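PDB 6F3H: exoribonuclease II, mitochondrial from Candida glabrata, which degrades RNA from its 3' end as the magnesium-binding nuclease component of the mitochondrial RNA degradosome, mtEXO. Local coordinates for residues Phe459-Pro464 / Gln736-Ile741. The protein carries 1 engineered substitution. Residues are numbered along the deposited sequence; the frame is centred on the assembly and turned at random.
With nucleotides of chain C.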
loop_
_atom_site.group_PDB
_atom_site.type_symbol
_atom_site.label_atom_id
_atom_site.label_comp_id
_atom_site.label_asym_id
_atom_site.label_seq_id
_atom_site.Cartn_x
_atom_site.Cartn_y
_atom_site.Cartn_z
ATOM N N PHE A 459 -5.197 -2.942 -7.508
ATOM C CA PHE A 459 -6.227 -3.133 -6.497
ATOM C C PHE A 459 -7.343 -2.149 -6.765
ATOM O O PHE A 459 -7.232 -1.250 -7.593
ATOM C CB PHE A 459 -5.725 -2.932 -5.064
ATOM C CG PHE A 459 -4.499 -3.728 -4.726
ATOM C CD1 PHE A 459 -3.266 -3.408 -5.252
ATOM C CD2 PHE A 459 -4.585 -4.840 -3.923
ATOM C CE1 PHE A 459 -2.148 -4.167 -4.971
ATOM C CE2 PHE A 459 -3.453 -5.610 -3.633
ATOM C CZ PHE A 459 -2.249 -5.274 -4.160
ATOM N N THR A 460 -8.433 -2.317 -6.062
ATOM C CA THR A 460 -9.390 -1.239 -6.045
ATOM C C THR A 460 -8.848 -0.199 -5.087
ATOM O O THR A 460 -8.142 -0.533 -4.130
ATOM C CB THR A 460 -10.772 -1.726 -5.637
ATOM O OG1 THR A 460 -11.402 -2.295 -6.783
ATOM C CG2 THR A 460 -11.607 -0.599 -5.222
ATOM N N THR A 461 -9.070 1.069 -5.427
ATOM C CA THR A 461 -8.603 2.209 -4.649
ATOM C C THR A 461 -9.742 2.725 -3.771
ATOM O O THR A 461 -10.737 3.254 -4.276
ATOM C CB THR A 461 -8.079 3.291 -5.579
ATOM O OG1 THR A 461 -7.010 2.751 -6.376
ATOM C CG2 THR A 461 -7.540 4.415 -4.769
ATOM N N TYR A 462 -9.615 2.537 -2.466
ATOM C CA TYR A 462 -10.641 2.906 -1.499
ATOM C C TYR A 462 -10.120 4.085 -0.686
ATOM O O TYR A 462 -9.154 3.935 0.068
ATOM C CB TYR A 462 -10.983 1.734 -0.579
ATOM C CG TYR A 462 -11.615 0.504 -1.241
ATOM C CD1 TYR A 462 -12.921 0.526 -1.718
ATOM C CD2 TYR A 462 -10.911 -0.689 -1.351
ATOM C CE1 TYR A 462 -13.493 -0.595 -2.310
ATOM C CE2 TYR A 462 -11.469 -1.804 -1.943
ATOM C CZ TYR A 462 -12.761 -1.761 -2.416
ATOM O OH TYR A 462 -13.313 -2.887 -3.008
ATOM N N LEU A 463 -10.747 5.248 -0.837
ATOM C CA LEU A 463 -10.385 6.456 -0.105
ATOM C C LEU A 463 -11.607 7.142 0.491
ATOM O O LEU A 463 -12.692 7.089 -0.093
ATOM C CB LEU A 463 -9.673 7.440 -1.029
ATOM C CG LEU A 463 -8.266 7.067 -1.436
ATOM C CD1 LEU A 463 -7.901 7.975 -2.549
ATOM C CD2 LEU A 463 -7.321 7.285 -0.274
ATOM N N PRO A 464 -11.456 7.823 1.640
ATOM C CA PRO A 464 -12.602 8.544 2.229
ATOM C C PRO A 464 -13.296 9.447 1.248
ATOM O O PRO A 464 -14.492 9.727 1.393
ATOM C CB PRO A 464 -11.961 9.371 3.350
ATOM C CG PRO A 464 -10.743 8.645 3.693
ATOM C CD PRO A 464 -10.225 8.054 2.408
ATOM N N GLN A 736 2.957 -5.172 -5.530
ATOM C CA GLN A 736 3.506 -4.609 -4.314
ATOM C C GLN A 736 3.723 -3.117 -4.469
ATOM O O GLN A 736 3.426 -2.346 -3.553
ATOM C CB GLN A 736 4.801 -5.303 -3.963
ATOM C CG GLN A 736 5.335 -4.815 -2.683
ATOM C CD GLN A 736 4.586 -5.378 -1.509
ATOM O OE1 GLN A 736 4.830 -6.511 -1.127
ATOM N NE2 GLN A 736 3.712 -4.578 -0.889
ATOM N N ALA A 737 4.202 -2.688 -5.637
ATOM C CA ALA A 737 4.301 -1.263 -5.920
ATOM C C ALA A 737 2.973 -0.571 -5.659
ATOM O O ALA A 737 2.876 0.317 -4.808
ATOM C CB ALA A 737 4.743 -1.055 -7.363
ATOM N N ARG A 738 1.918 -1.012 -6.350
ATOM C CA ARG A 738 0.631 -0.345 -6.211
ATOM C C ARG A 738 0.079 -0.499 -4.818
ATOM O O ARG A 738 -0.677 0.353 -4.356
ATOM C CB ARG A 738 -0.368 -0.895 -7.201
ATOM C CG ARG A 738 -0.106 -0.412 -8.561
ATOM C CD ARG A 738 -0.686 0.954 -8.672
ATOM N NE ARG A 738 -2.011 0.973 -8.072
ATOM C CZ ARG A 738 -2.720 2.076 -7.878
ATOM N NH1 ARG A 738 -3.927 1.984 -7.336
ATOM N NH2 ARG A 738 -2.214 3.264 -8.217
ATOM N N ALA A 739 0.430 -1.580 -4.141
ATOM C CA ALA A 739 -0.016 -1.729 -2.770
ATOM C C ALA A 739 0.585 -0.649 -1.908
ATOM O O ALA A 739 -0.112 -0.019 -1.122
ATOM C CB ALA A 739 0.383 -3.099 -2.234
ATOM N N ASP A 740 1.865 -0.374 -2.093
ATOM C CA ASP A 740 2.539 0.602 -1.250
ATOM C C ASP A 740 1.980 1.991 -1.458
ATOM O O ASP A 740 1.604 2.667 -0.497
ATOM C CB ASP A 740 4.016 0.572 -1.550
ATOM C CG ASP A 740 4.595 -0.761 -1.275
ATOM O OD1 ASP A 740 4.257 -1.340 -0.211
ATOM O OD2 ASP A 740 5.352 -1.239 -2.143
ATOM N N ILE A 741 1.939 2.440 -2.715
ATOM C CA ILE A 741 1.334 3.727 -3.054
ATOM C C ILE A 741 -0.016 3.898 -2.360
ATOM O O ILE A 741 -0.316 4.966 -1.808
ATOM C CB ILE A 741 1.200 3.849 -4.583
ATOM C CG1 ILE A 741 2.582 3.858 -5.253
ATOM C CG2 ILE A 741 0.355 5.058 -4.953
ATOM C CD1 ILE A 741 2.533 3.889 -6.776
ATOM P P C C 6 -15.384 -7.873 0.447
ATOM O OP1 C C 6 -16.458 -8.407 -0.401
ATOM O OP2 C C 6 -13.981 -8.275 0.249
ATOM O "O5'" C C 6 -15.543 -6.311 0.317
ATOM C "C5'" C C 6 -16.760 -5.700 0.718
ATOM C "C4'" C C 6 -16.648 -4.195 0.779
ATOM O "O4'" C C 6 -15.823 -3.773 1.898
ATOM C "C3'" C C 6 -15.997 -3.505 -0.397
ATOM O "O3'" C C 6 -16.819 -3.436 -1.542
ATOM C "C2'" C C 6 -15.711 -2.149 0.192
ATOM O "O2'" C C 6 -16.938 -1.475 0.361
ATOM C "C1'" C C 6 -15.222 -2.538 1.586
ATOM N N1 C C 6 -13.737 -2.644 1.645
ATOM C C2 C C 6 -12.998 -1.456 1.865
ATOM O O2 C C 6 -13.592 -0.390 2.031
ATOM N N3 C C 6 -11.652 -1.423 1.918
ATOM C C4 C C 6 -11.008 -2.555 1.744
ATOM N N4 C C 6 -9.674 -2.479 1.815
ATOM C C5 C C 6 -11.710 -3.787 1.516
ATOM C C6 C C 6 -13.048 -3.797 1.463
#
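Phe459 and Arg738 begin the contact between 459-464, a loop leading into a short strand, and 736-741, a turn of the long helix 725-761. From its CB, which points toward the loop and lies 4.3 Å from CD1 of the Phe459 ring, the Arg738 chain bends twice, at chi2 (-81°) and chi3 (-44°), and carries the guanidinium toward the strand. There NH1 reaches OG1 of Thr461 at 3.3 Å. OG1 lies at the edge of the guanidinium, in its plane, but the N-H is angled well off the line (123°), making this a weak hydrogen bond. The two side chains cross at about a right angle.

The Phe459 ring makes the other part of the contact, against the helix backbone and a methyl group. The far end of the ring comes closer to the helix than CB does. CE1 lies obliquely against the backbone, 3.7 Å from Ala739 N, and CZ meets the Ala739 methyl CB at 3.9 Å. The ring also touches Leu742, one turn of helix further on from Arg738.

At the next residue after Thr461, Tyr462, the strand turns its side chain to the RNA: one face of the ring lies under cytidine C6 of chain C, with CD2 3.4 Å from the base's N3, while Thr460 CG2 sits on the opposite face, toward the rim. Pairing of 461-462 with strand 467-468 makes this a small antiparallel hairpin. The hairpin, part of the RNB domain, lies between helix 725-761 and bound RNA, consistent with the RNA path of an RNase II-family exoribonuclease.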